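Side-chain contacts in hemoglobin-like protein (Methylacidiphilum infernorum, PDB 4NK2), which belongs to the group II truncated hemoglobins, binds heme and probably binds or carries oxygen: residues A[80-85]-A[125-130]; A[165-170]-A[177-182]. All coordinates share one frame; numbering follows the deposited sequence.

Overall arrangement
Contact 1 joins 80-85 to 125-130, and contact 2 joins 165-170 to 177-182. They follow one another along the chain, with centres about 17 Å apart. Both touch the heme. In contact 1 the heme sits beside the meeting point of both segments. In contact 2 only 165-170 reaches it, while 177-182 packs on the side of that segment away from the heme. The two contacts also touch each other. Ile129 O lies 3.6 Å from Ile170 CG2, and Ile129 CD1 lies 3.7 Å from Met169 O. Both Ile129 and Met169 also touch the heme, on the side of His124, the axial ligand of the iron.

Contact 1 of 2, residues A[80-85]-A[125-130]; sequences HYLFPT and FSVTID. With HEM (protoporphyrin IX containing Fe), chain C.
Leu82 meets Val127 because its chi1 of -63° sets CG beside its own backbone N and its chi2 of -178° extends CD1. Val127 has chi1 of 51°. This places CG1 between the backbone N and the carbonyl carbon and turns CG2 toward Leu82. The two side chains cross at about a right angle. Leu82 CD2 touches Val127 CG2 at 4.0 Å. The other branch, Leu82 CD1, rests on the backbone, 3.9 Å from Thr128 O. No hydrogen bond joins the segments. The interface is small and rests on van der Waals contact, with both Leu82 methyls close to Thr128 O.

The methyl-bearing rim of the heme lies against both loops. Val127 CG2 also packs on heme CMA, at 3.8 Å. Leu82 O approaches that methyl from its own segment, at 3.5 Å. Phe83 and Ile129 pack on opposite faces of the porphyrin. Phe83 CE1 lies 3.6 Å from heme CHB, with its ring turned obliquely. Ile129 CD1 lies 3.7 Å from heme C2B, on the side of His124, which binds the iron. These residues form part of the heme pocket of this truncated hemoglobin.

Each loop is tied separately. Phe83 N bonds to His80 O at 3.2 Å, which closes the short 3-10 turn. The Asn171 side chain bonds to Val127 O through ND2 and to Ile129 N through OD1.

In the fold, 80-85 links helix 53-75 to helix 87-104. Phe83 packs on Leu74 and Met75 of the first, and Pro84 packs on Gln89 and Leu93 of the second. Segment 125-130 runs from helix 120-124 to helix 131-147, where Asp130 OD1 caps Ala133 N at the helix start.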
# COMPACT_ATOMS: atom_id res chain seq x y z
N HIS A 80 10.36 5.74 -15.81
CA HIS A 80 11.77 5.50 -16.10
C HIS A 80 12.67 5.66 -14.88
O HIS A 80 13.64 4.96 -14.72
CB HIS A 80 12.25 6.42 -17.21
CG HIS A 80 12.38 7.85 -16.81
ND1 HIS A 80 13.58 8.42 -16.46
CD2 HIS A 80 11.46 8.84 -16.72
CE1 HIS A 80 13.39 9.69 -16.16
NE2 HIS A 80 12.11 9.97 -16.31
N TYR A 81 12.28 6.52 -13.95
CA TYR A 81 13.09 6.80 -12.78
C TYR A 81 13.24 5.60 -11.86
O TYR A 81 14.09 5.60 -11.01
CB TYR A 81 12.50 7.97 -11.99
CG TYR A 81 12.98 9.33 -12.44
CD1 TYR A 81 14.30 9.53 -12.84
CD2 TYR A 81 12.13 10.43 -12.47
CE1 TYR A 81 14.74 10.76 -13.25
CE2 TYR A 81 12.56 11.65 -12.88
CZ TYR A 81 13.86 11.82 -13.27
OH TYR A 81 14.28 13.06 -13.67
N LEU A 82 12.31 4.66 -11.96
CA LEU A 82 12.30 3.49 -11.07
C LEU A 82 13.36 2.47 -11.43
O LEU A 82 13.63 1.55 -10.64
CB LEU A 82 10.94 2.80 -11.08
CG LEU A 82 9.72 3.57 -10.58
CD1 LEU A 82 8.49 2.68 -10.64
CD2 LEU A 82 9.98 4.07 -9.16
N PHE A 83 13.94 2.60 -12.63
CA PHE A 83 14.80 1.55 -13.18
C PHE A 83 16.24 1.98 -13.30
O PHE A 83 16.54 3.18 -13.31
CB PHE A 83 14.27 1.10 -14.55
CG PHE A 83 12.87 0.57 -14.49
CD1 PHE A 83 12.64 -0.77 -14.24
CD2 PHE A 83 11.79 1.42 -14.63
CE1 PHE A 83 11.36 -1.26 -14.14
CE2 PHE A 83 10.49 0.93 -14.55
CZ PHE A 83 10.28 -0.41 -14.29
N PRO A 84 17.15 1.00 -13.39
CA PRO A 84 18.57 1.36 -13.36
C PRO A 84 19.00 2.10 -14.62
O PRO A 84 18.46 1.89 -15.71
CB PRO A 84 19.28 -0.00 -13.28
CG PRO A 84 18.23 -0.96 -12.78
CD PRO A 84 16.94 -0.46 -13.37
N THR A 85 19.99 2.95 -14.43
CA THR A 85 20.61 3.72 -15.47
C THR A 85 21.93 3.07 -15.79
O THR A 85 22.37 3.07 -16.92
CB THR A 85 20.90 5.13 -14.95
OG1 THR A 85 19.84 6.00 -15.32
CG2 THR A 85 22.19 5.65 -15.51
N PHE A 125 8.74 -5.18 -3.07
CA PHE A 125 8.71 -4.20 -1.98
C PHE A 125 9.90 -3.23 -2.10
O PHE A 125 9.84 -2.12 -1.59
CB PHE A 125 8.73 -4.87 -0.60
CG PHE A 125 7.42 -5.53 -0.21
CD1 PHE A 125 6.20 -5.00 -0.60
CD2 PHE A 125 7.43 -6.70 0.56
CE1 PHE A 125 5.00 -5.62 -0.23
CE2 PHE A 125 6.23 -7.33 0.93
CZ PHE A 125 5.02 -6.79 0.53
N SER A 126 10.96 -3.66 -2.79
CA SER A 126 12.17 -2.84 -2.97
C SER A 126 11.97 -1.64 -3.91
O SER A 126 12.92 -0.89 -4.17
CB SER A 126 13.30 -3.72 -3.52
OG SER A 126 13.54 -4.84 -2.69
N VAL A 127 10.77 -1.47 -4.43
CA VAL A 127 10.48 -0.37 -5.32
C VAL A 127 9.07 0.12 -5.10
O VAL A 127 8.17 -0.67 -4.92
CB VAL A 127 10.74 -0.74 -6.80
CG1 VAL A 127 10.05 -2.00 -7.15
CG2 VAL A 127 10.31 0.36 -7.71
N THR A 128 8.87 1.42 -5.10
CA THR A 128 7.56 1.97 -4.78
C THR A 128 6.68 1.86 -6.02
O THR A 128 6.97 2.45 -7.06
CB THR A 128 7.66 3.44 -4.32
OG1 THR A 128 8.68 3.52 -3.32
CG2 THR A 128 6.35 3.92 -3.73
N ILE A 129 5.59 1.11 -5.92
CA ILE A 129 4.75 0.88 -7.09
C ILE A 129 3.33 1.27 -6.75
O ILE A 129 2.68 0.60 -5.94
CB ILE A 129 4.77 -0.61 -7.51
CG1 ILE A 129 6.20 -1.02 -7.92
CG2 ILE A 129 3.75 -0.85 -8.68
CD1 ILE A 129 6.41 -2.54 -8.05
N ASP A 130 2.84 2.36 -7.33
CA ASP A 130 1.45 2.76 -7.14
C ASP A 130 0.58 2.33 -8.31
O ASP A 130 1.05 1.68 -9.21
CB ASP A 130 1.33 4.25 -6.86
CG ASP A 130 1.79 5.11 -8.02
OD1 ASP A 130 1.93 4.61 -9.13
OD2 ASP A 130 1.99 6.31 -7.80
CHA HEM C . 12.20 -6.55 -10.77
CHB HEM C . 9.32 -2.76 -11.63
CHC HEM C . 5.54 -5.80 -12.12
CHD HEM C . 8.84 -9.27 -13.02
C1A HEM C . 11.77 -5.25 -10.86
C2A HEM C . 12.51 -4.04 -10.50
C3A HEM C . 11.69 -3.00 -10.75
C4A HEM C . 10.42 -3.51 -11.26
CMA HEM C . 11.98 -1.50 -10.56
CAA HEM C . 13.95 -4.00 -9.93
CBA HEM C . 13.84 -3.92 -8.40
CGA HEM C . 15.16 -3.91 -7.62
O1A HEM C . 15.30 -3.07 -6.68
O2A HEM C . 16.08 -4.72 -7.90
C1B HEM C . 8.02 -3.21 -11.75
C2B HEM C . 6.81 -2.41 -11.76
C3B HEM C . 5.76 -3.24 -11.90
C4B HEM C . 6.26 -4.61 -11.98
CMB HEM C . 6.72 -0.87 -11.67
CAB HEM C . 4.29 -2.79 -11.95
CBB HEM C . 3.31 -3.69 -11.78
C1C HEM C . 6.09 -7.02 -12.46
C2C HEM C . 5.40 -8.23 -12.88
C3C HEM C . 6.32 -9.18 -13.11
C4C HEM C . 7.63 -8.61 -12.87
CMC HEM C . 3.87 -8.39 -13.00
CAC HEM C . 6.10 -10.63 -13.59
CBC HEM C . 4.96 -11.01 -14.19
C1D HEM C . 10.02 -8.94 -12.39
C2D HEM C . 11.13 -9.83 -12.11
C3D HEM C . 12.18 -8.97 -11.42
C4D HEM C . 11.60 -7.65 -11.34
CMD HEM C . 11.28 -11.34 -12.44
CAD HEM C . 13.55 -9.43 -10.89
CBD HEM C . 13.31 -10.05 -9.51
CGD HEM C . 14.64 -10.50 -8.97
O1D HEM C . 15.46 -9.63 -8.60
O2D HEM C . 14.89 -11.74 -8.93
NA HEM C . 10.51 -4.89 -11.32
NB HEM C . 7.63 -4.54 -11.88
NC HEM C . 7.45 -7.30 -12.48
ND HEM C . 10.34 -7.67 -11.92
FE HEM C . 8.94 -6.12 -11.82

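Contact 2 of 2, residues A[165-170]-A[177-182]; sequences FSIRMI and EPPRRV. With HEM (protoporphyrin IX containing Fe), chain C.
Ile167 places a methyl over one face of the Arg181 guanidinium. Its CD1 lies 3.6 Å from Arg181 NE and also touches Arg181 CD. The arginine chain bends at chi2 (-44°) and chi3 (-61°), which folds its end back to the isoleucine. The two side chains cross at about a right angle. Glu163 OE2 forms a salt bridge with Arg181 NE and also accepts a bond from Val182 N. The charged group is therefore held in place while its face takes an apolar neighbour.

Pro179 fills the rest of the interface. Its CG lies 3.6 Å from Ile170 CD1 and 4.1 Å from Ile167 CG2. One ring corner is thus shared by two isoleucines. These three residues are buried. Arg134 of helix 131-147 packs against all of them, and Phe42 of strand 35-48 also touches Pro179.

The heme lies on the other side of 165-170. Phe165 CD2 reaches heme CBC at 3.4 Å, with the vinyl carbon at the ring edge. Met169 CG lies 3.6 Å from heme CHC, and Met169 CE sits over the centre of the Phe165 ring.

Residues 166-169 continue helix 155-165 as a 3-10 turn. The heme-lining side of 165-170 belongs to the globin pocket, and its side away from the heme receives the extended 177-182 chain that leads to the C-terminal helix 184-192 of this group II truncated hemoglobin.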
# COMPACT_ATOMS: atom_id res chain seq x y z
N PHE A 165 -1.61 -10.51 -12.54
CA PHE A 165 -0.49 -10.73 -11.62
C PHE A 165 0.09 -9.40 -11.18
O PHE A 165 0.53 -9.24 -10.04
CB PHE A 165 0.60 -11.57 -12.31
CG PHE A 165 1.63 -12.13 -11.36
CD1 PHE A 165 1.30 -12.45 -10.05
CD2 PHE A 165 2.93 -12.35 -11.79
CE1 PHE A 165 2.26 -12.98 -9.18
CE2 PHE A 165 3.90 -12.88 -10.92
CZ PHE A 165 3.56 -13.19 -9.62
N SER A 166 0.09 -8.42 -12.09
CA SER A 166 0.66 -7.11 -11.80
C SER A 166 -0.08 -6.41 -10.66
O SER A 166 0.48 -5.57 -9.96
CB SER A 166 0.67 -6.22 -13.05
OG SER A 166 -0.63 -6.04 -13.61
N ILE A 167 -1.34 -6.76 -10.44
CA ILE A 167 -2.07 -6.11 -9.35
C ILE A 167 -1.40 -6.36 -7.99
O ILE A 167 -1.41 -5.50 -7.11
CB ILE A 167 -3.53 -6.56 -9.29
CG1 ILE A 167 -4.26 -6.13 -10.58
CG2 ILE A 167 -4.22 -5.96 -8.09
CD1 ILE A 167 -5.68 -6.66 -10.68
N ARG A 168 -0.83 -7.56 -7.81
CA ARG A 168 -0.21 -7.94 -6.55
C ARG A 168 1.14 -7.30 -6.32
O ARG A 168 1.73 -7.45 -5.25
CB ARG A 168 -0.05 -9.45 -6.49
CG ARG A 168 -1.27 -10.17 -6.97
CD ARG A 168 -1.24 -11.64 -6.59
NE ARG A 168 -2.55 -12.22 -6.83
CZ ARG A 168 -3.01 -13.31 -6.21
NH1 ARG A 168 -2.25 -13.92 -5.31
NH2 ARG A 168 -4.22 -13.75 -6.49
N MET A 169 1.66 -6.59 -7.32
CA MET A 169 2.93 -5.88 -7.10
C MET A 169 2.70 -4.50 -6.48
O MET A 169 3.63 -3.87 -5.97
CB MET A 169 3.68 -5.73 -8.41
CG MET A 169 3.86 -7.06 -9.16
SD MET A 169 4.58 -8.31 -8.08
CE MET A 169 3.67 -9.68 -8.78
N ILE A 170 1.46 -4.01 -6.55
CA ILE A 170 1.17 -2.65 -6.10
C ILE A 170 1.37 -2.57 -4.59
O ILE A 170 0.75 -3.31 -3.82
CB ILE A 170 -0.28 -2.21 -6.41
CG1 ILE A 170 -0.51 -2.11 -7.93
CG2 ILE A 170 -0.58 -0.87 -5.73
CD1 ILE A 170 -1.96 -1.82 -8.31
N GLU A 177 -10.20 3.85 -4.85
CA GLU A 177 -10.68 3.00 -5.94
C GLU A 177 -9.82 1.77 -6.11
O GLU A 177 -8.65 1.82 -5.83
CB GLU A 177 -10.65 3.78 -7.25
CG GLU A 177 -11.33 5.10 -7.18
CD GLU A 177 -12.82 4.99 -7.40
OE1 GLU A 177 -13.36 5.85 -8.13
OE2 GLU A 177 -13.44 4.06 -6.87
N PRO A 178 -10.39 0.68 -6.60
CA PRO A 178 -9.55 -0.51 -6.84
C PRO A 178 -8.70 -0.35 -8.11
O PRO A 178 -9.09 0.43 -8.98
CB PRO A 178 -10.58 -1.63 -7.03
CG PRO A 178 -11.81 -0.92 -7.56
CD PRO A 178 -11.82 0.43 -6.87
N PRO A 179 -7.55 -1.04 -8.18
CA PRO A 179 -6.72 -0.99 -9.38
C PRO A 179 -7.55 -1.32 -10.62
O PRO A 179 -8.45 -2.18 -10.57
CB PRO A 179 -5.68 -2.09 -9.13
CG PRO A 179 -5.52 -2.06 -7.62
CD PRO A 179 -6.92 -1.83 -7.10
N ARG A 180 -7.26 -0.63 -11.70
CA ARG A 180 -8.04 -0.75 -12.94
C ARG A 180 -7.88 -2.13 -13.57
O ARG A 180 -6.76 -2.64 -13.67
CB ARG A 180 -7.54 0.31 -13.91
CG ARG A 180 -8.10 0.26 -15.32
CD ARG A 180 -7.19 1.09 -16.20
NE ARG A 180 -7.71 1.30 -17.54
CZ ARG A 180 -7.08 2.01 -18.47
NH1 ARG A 180 -5.91 2.57 -18.19
NH2 ARG A 180 -7.61 2.16 -19.67
N ARG A 181 -8.98 -2.74 -13.99
CA ARG A 181 -8.89 -3.98 -14.75
C ARG A 181 -8.80 -3.65 -16.24
O ARG A 181 -9.50 -2.75 -16.73
CB ARG A 181 -10.11 -4.88 -14.49
CG ARG A 181 -10.25 -5.33 -13.03
CD ARG A 181 -8.92 -5.78 -12.44
NE ARG A 181 -8.33 -6.93 -13.15
CZ ARG A 181 -8.78 -8.18 -13.03
NH1 ARG A 181 -9.84 -8.42 -12.26
NH2 ARG A 181 -8.19 -9.18 -13.68
N VAL A 182 -7.93 -4.35 -16.96
CA VAL A 182 -7.83 -4.19 -18.41
C VAL A 182 -8.05 -5.54 -19.08
O VAL A 182 -7.10 -6.27 -19.34
CB VAL A 182 -6.45 -3.62 -18.81
CG1 VAL A 182 -6.41 -3.32 -20.31
CG2 VAL A 182 -6.14 -2.35 -18.02
CHA HEM C . 12.20 -6.55 -10.77
CHB HEM C . 9.32 -2.76 -11.63
CHC HEM C . 5.54 -5.80 -12.12
CHD HEM C . 8.84 -9.27 -13.02
C1A HEM C . 11.77 -5.25 -10.86
C2A HEM C . 12.51 -4.04 -10.50
C3A HEM C . 11.69 -3.00 -10.75
C4A HEM C . 10.42 -3.51 -11.26
CMA HEM C . 11.98 -1.50 -10.56
CAA HEM C . 13.95 -4.00 -9.93
CBA HEM C . 13.84 -3.92 -8.40
CGA HEM C . 15.16 -3.91 -7.62
O1A HEM C . 15.30 -3.07 -6.68
O2A HEM C . 16.08 -4.72 -7.90
C1B HEM C . 8.02 -3.21 -11.75
C2B HEM C . 6.81 -2.41 -11.76
C3B HEM C . 5.76 -3.24 -11.90
C4B HEM C . 6.26 -4.61 -11.98
CMB HEM C . 6.72 -0.87 -11.67
CAB HEM C . 4.29 -2.79 -11.95
CBB HEM C . 3.31 -3.69 -11.78
C1C HEM C . 6.09 -7.02 -12.46
C2C HEM C . 5.40 -8.23 -12.88
C3C HEM C . 6.32 -9.18 -13.11
C4C HEM C . 7.63 -8.61 -12.87
CMC HEM C . 3.87 -8.39 -13.00
CAC HEM C . 6.10 -10.63 -13.59
CBC HEM C . 4.96 -11.01 -14.19
C1D HEM C . 10.02 -8.94 -12.39
C2D HEM C . 11.13 -9.83 -12.11
C3D HEM C . 12.18 -8.97 -11.42
C4D HEM C . 11.60 -7.65 -11.34
CMD HEM C . 11.28 -11.34 -12.44
CAD HEM C . 13.55 -9.43 -10.89
CBD HEM C . 13.31 -10.05 -9.51
CGD HEM C . 14.64 -10.50 -8.97
O1D HEM C . 15.46 -9.63 -8.60
O2D HEM C . 14.89 -11.74 -8.93
NA HEM C . 10.51 -4.89 -11.32
NB HEM C . 7.63 -4.54 -11.88
NC HEM C . 7.45 -7.30 -12.48
ND HEM C . 10.34 -7.67 -11.92
FE HEM C . 8.94 -6.12 -11.82